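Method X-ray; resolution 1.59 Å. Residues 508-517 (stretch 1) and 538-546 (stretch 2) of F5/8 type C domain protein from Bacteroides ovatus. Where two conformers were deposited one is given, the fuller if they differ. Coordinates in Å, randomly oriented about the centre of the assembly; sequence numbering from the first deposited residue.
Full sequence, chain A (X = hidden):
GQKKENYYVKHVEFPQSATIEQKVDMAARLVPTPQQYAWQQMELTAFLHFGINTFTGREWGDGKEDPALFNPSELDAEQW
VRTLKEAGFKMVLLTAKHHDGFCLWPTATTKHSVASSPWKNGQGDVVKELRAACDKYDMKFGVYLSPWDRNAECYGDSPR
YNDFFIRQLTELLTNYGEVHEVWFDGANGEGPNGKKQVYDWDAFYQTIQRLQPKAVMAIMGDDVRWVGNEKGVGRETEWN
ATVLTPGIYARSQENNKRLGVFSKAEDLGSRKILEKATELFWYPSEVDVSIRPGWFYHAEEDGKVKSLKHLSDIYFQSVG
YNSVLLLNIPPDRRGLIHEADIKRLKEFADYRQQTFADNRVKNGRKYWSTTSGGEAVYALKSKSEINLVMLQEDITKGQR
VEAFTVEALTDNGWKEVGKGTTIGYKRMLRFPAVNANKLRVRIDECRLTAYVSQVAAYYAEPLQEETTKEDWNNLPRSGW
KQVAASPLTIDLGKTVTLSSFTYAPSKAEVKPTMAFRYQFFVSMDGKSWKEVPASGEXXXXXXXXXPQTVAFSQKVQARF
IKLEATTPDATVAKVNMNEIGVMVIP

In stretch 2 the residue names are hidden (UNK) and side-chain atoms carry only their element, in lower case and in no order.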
# COMPACT_ATOMS: atom_id res chain seq x y z
N ALA A 508 21.11 3.55 11.99
CA ALA A 508 21.38 3.21 13.39
C ALA A 508 21.80 1.76 13.46
O ALA A 508 21.23 0.97 14.23
CB ALA A 508 20.13 3.48 14.28
N GLU A 509 22.77 1.40 12.61
CA GLU A 509 23.24 0.04 12.58
C GLU A 509 24.75 -0.01 12.76
O GLU A 509 25.47 0.85 12.31
CB GLU A 509 22.77 -0.70 11.31
CG GLU A 509 23.55 -0.40 10.10
CD GLU A 509 22.86 -0.86 8.79
OE1 GLU A 509 22.07 -1.81 8.86
OE2 GLU A 509 23.12 -0.25 7.72
N VAL A 510 25.19 -1.01 13.51
CA VAL A 510 26.61 -1.23 13.72
C VAL A 510 27.24 -1.68 12.41
O VAL A 510 26.59 -2.33 11.59
CB VAL A 510 26.82 -2.30 14.85
CG1 VAL A 510 28.27 -2.81 14.93
CG2 VAL A 510 26.33 -1.73 16.17
N LYS A 511 28.50 -1.32 12.22
CA LYS A 511 29.27 -1.74 11.04
C LYS A 511 30.75 -1.64 11.36
O LYS A 511 31.13 -0.74 12.11
CB LYS A 511 28.94 -0.85 9.83
CG LYS A 511 28.97 0.66 10.13
CD LYS A 511 28.48 1.48 8.94
CE LYS A 511 28.42 2.96 9.30
NZ LYS A 511 27.99 3.75 8.12
N PRO A 512 31.59 -2.53 10.77
CA PRO A 512 33.05 -2.46 10.97
C PRO A 512 33.70 -1.11 10.66
O PRO A 512 34.69 -0.75 11.28
CB PRO A 512 33.60 -3.50 9.98
CG PRO A 512 32.52 -4.50 9.86
CD PRO A 512 31.21 -3.77 10.05
N THR A 513 33.13 -0.40 9.70
CA THR A 513 33.70 0.87 9.22
C THR A 513 33.25 2.16 9.99
O THR A 513 33.60 3.29 9.59
CB THR A 513 33.36 1.01 7.73
OG1 THR A 513 34.07 2.12 7.20
CG2 THR A 513 31.90 1.23 7.54
N MSE A 514 32.45 1.99 11.04
CA MSE A 514 31.91 3.16 11.76
C MSE A 514 33.00 3.92 12.52
O MSE A 514 34.03 3.34 12.87
CB MSE A 514 30.81 2.73 12.74
CG MSE A 514 31.31 1.92 13.95
SE MSE A 514 29.83 0.97 14.79
CE MSE A 514 28.46 2.43 14.76
N ALA A 515 32.75 5.20 12.78
CA ALA A 515 33.67 6.00 13.59
C ALA A 515 33.57 5.63 15.07
O ALA A 515 32.45 5.40 15.60
CB ALA A 515 33.39 7.46 13.42
N PHE A 516 34.72 5.62 15.73
CA PHE A 516 34.81 5.40 17.16
C PHE A 516 35.69 6.49 17.83
O PHE A 516 35.19 7.28 18.64
CB PHE A 516 35.35 4.01 17.44
CG PHE A 516 35.57 3.71 18.89
CD1 PHE A 516 34.56 3.98 19.85
CD2 PHE A 516 36.79 3.15 19.33
CE1 PHE A 516 34.77 3.69 21.21
CE2 PHE A 516 37.00 2.84 20.69
CZ PHE A 516 36.00 3.11 21.63
N ARG A 517 36.97 6.50 17.48
CA ARG A 517 37.88 7.57 17.96
C ARG A 517 37.86 8.70 16.93
O ARG A 517 37.88 8.44 15.73
CB ARG A 517 39.31 7.04 18.16
CG ARG A 517 39.37 5.88 19.13
CD ARG A 517 40.74 5.74 19.84
NE ARG A 517 40.65 4.72 20.90
CZ ARG A 517 40.02 4.86 22.08
NH1 ARG A 517 39.41 6.01 22.42
NH2 ARG A 517 39.98 3.84 22.93
N UNK A 538 33.39 8.11 20.68
CA UNK A 538 31.94 7.90 20.62
C UNK A 538 31.71 6.65 21.43
O UNK A 538 31.64 5.53 20.90
c UNK A 538 31.50 7.67 19.18
c UNK A 538 31.57 8.88 18.30
c UNK A 538 31.70 11.13 16.63
c UNK A 538 32.33 9.94 16.25
c UNK A 538 30.99 11.18 17.82
c UNK A 538 32.26 8.83 17.09
c UNK A 538 30.93 10.07 18.66
N UNK A 539 31.68 6.84 22.75
CA UNK A 539 31.76 5.71 23.65
C UNK A 539 30.58 4.76 23.43
O UNK A 539 29.44 5.21 23.27
o UNK A 539 33.07 6.82 25.29
c UNK A 539 31.83 6.15 25.10
N UNK A 540 30.92 3.48 23.36
CA UNK A 540 29.98 2.37 23.23
C UNK A 540 29.21 2.31 21.91
O UNK A 540 28.23 1.55 21.78
n UNK A 540 27.07 1.05 24.94
c UNK A 540 28.37 1.02 24.68
c UNK A 540 29.01 2.38 24.42
o UNK A 540 29.04 -0.04 24.67
N UNK A 541 29.66 3.08 20.91
CA UNK A 541 28.88 3.18 19.65
C UNK A 541 28.77 1.84 18.92
O UNK A 541 27.78 1.58 18.26
c UNK A 541 28.43 6.12 17.42
c UNK A 541 29.44 4.26 18.73
c UNK A 541 28.32 4.72 17.77
c UNK A 541 30.77 3.80 18.09
N UNK A 542 29.77 0.99 19.09
CA UNK A 542 29.83 -0.31 18.45
C UNK A 542 28.87 -1.30 19.11
O UNK A 542 28.64 -2.35 18.56
c UNK A 542 34.22 -0.35 21.05
c UNK A 542 31.29 -0.85 18.42
se UNK A 542 32.23 -0.13 21.14
c UNK A 542 31.82 -1.46 19.72
N UNK A 543 28.32 -0.97 20.28
CA UNK A 543 27.23 -1.70 20.89
C UNK A 543 25.90 -0.92 20.92
O UNK A 543 24.89 -1.45 21.31
c UNK A 543 27.62 -2.09 22.32
c UNK A 543 30.11 -2.51 22.97
n UNK A 543 30.96 -3.56 22.73
n UNK A 543 29.10 -4.06 21.79
c UNK A 543 30.33 -4.47 22.01
c UNK A 543 28.92 -2.83 22.39
N UNK A 544 25.92 0.36 20.55
CA UNK A 544 24.74 1.21 20.55
C UNK A 544 24.89 2.28 19.46
O UNK A 544 25.45 3.37 19.70
o UNK A 544 22.59 2.93 20.91
c UNK A 544 24.53 1.87 21.91
c UNK A 544 23.29 2.82 21.90
n UNK A 544 23.08 3.53 22.98
N UNK A 545 24.41 1.96 18.24
CA UNK A 545 24.70 2.82 17.09
C UNK A 545 23.70 3.97 16.92
O UNK A 545 23.56 4.53 15.82
c UNK A 545 23.95 0.61 17.83
c UNK A 545 23.66 0.77 16.38
c UNK A 545 24.62 1.84 15.90
N UNK A 546 22.99 4.32 18.00
CA UNK A 546 22.06 5.42 17.95
C UNK A 546 22.89 6.72 17.89
O UNK A 546 24.10 6.68 18.14
c UNK A 546 20.11 4.27 19.10
c UNK A 546 19.47 4.05 20.49
c UNK A 546 21.13 5.41 19.14
c UNK A 546 19.05 4.58 18.07

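Position 538 carries seven side-chain carbons, one leading into a six-membered all-carbon ring, and no heteroatom. The ring lies beside the methyl of Ala515, and the backbone N of 538 donates a hydrogen bond to Phe516 O (2.8 Å, 171° at the hydrogen). A ring without a hydroxyl is phenylalanine, Phe538; Phe538 CE2 lies 3.9 Å from Ala515 CB.

Position 539 has one carbon followed by one oxygen, and its CA-to-CB bond points away from stretch 1. A lone hydroxyl on CB, with no second branch, makes it Ser539. Its contribution is through the backbone, with CA at the edge of the Phe516 ring, 4.4 Å from Phe516 CE1.

At 540 two carbons end in one oxygen and one nitrogen, a short carboxamide on a CA-to-CB bond that also points away from stretch 1. This is Asn540. Its positive phi of 67° suits the third place of the type II turn that begins at Phe538 and ends at position 541, closed by a hydrogen bond from the backbone N of 541 to Phe538 O (3.2 Å).

Position 541 bears four carbons that fork at the first, one arm being two carbons long. Its CA-to-CB bond points toward stretch 1, where the side chain meets the methyl of selenomethionine Met514, the carbonyl of Ala515 and the ring of Phe516. Forking at CB with unequal arms identifies Ile541. Its CG1 lies 3.8 Å from Met514 CE, while CG2 lies 3.4 Å from Ala515 O and 4.2 Å from Phe516 CD1.

The chain at 542 is unbranched: two carbons, a selenium and a final carbon, which sits over one face of the Phe516 ring. The selenium marks selenomethionine, Met542. Its CE is 4.1 Å from the Phe516 ring centroid and only 19° off the ring normal, a CH-pi contact.

Position 543 shows one carbon and a five-membered ring of three carbons and two nitrogens, an imidazole, hence His543. Its CA-to-CB bond points away, and it makes no contact with stretch 1.

Position 544 again has two carbons ending in oxygen and nitrogen and touches nothing on stretch 1. It is Asn544, whose OD1 accepts a hydrogen bond from the backbone N of 546 (3.2 Å).

At 545 three carbons close a ring onto the backbone N, packing against Val510 and Met514: Pro545. Its CG lies 3.7 Å from Val510 CG2 and 3.3 Å from Ala508 O.

Position 546 has four carbons forked at the second, near the methyl of Ala508. This is Leu546, with CD2 4.1 Å from Ala508 CB.

The contact buries 610 Å² and is mainly apolar. The Phe538 N to Phe516 O hydrogen bond fastens one end, while Pro545 packs near the other. Between them, Met514 reaches Ile541, Met542 and Pro545, and Met542 covers a face of Phe516. Ala515 O is buried without a hydrogen-bonding partner, so packing there carries a polar cost.

Stretch 2 538-546: FSNIMHNPL
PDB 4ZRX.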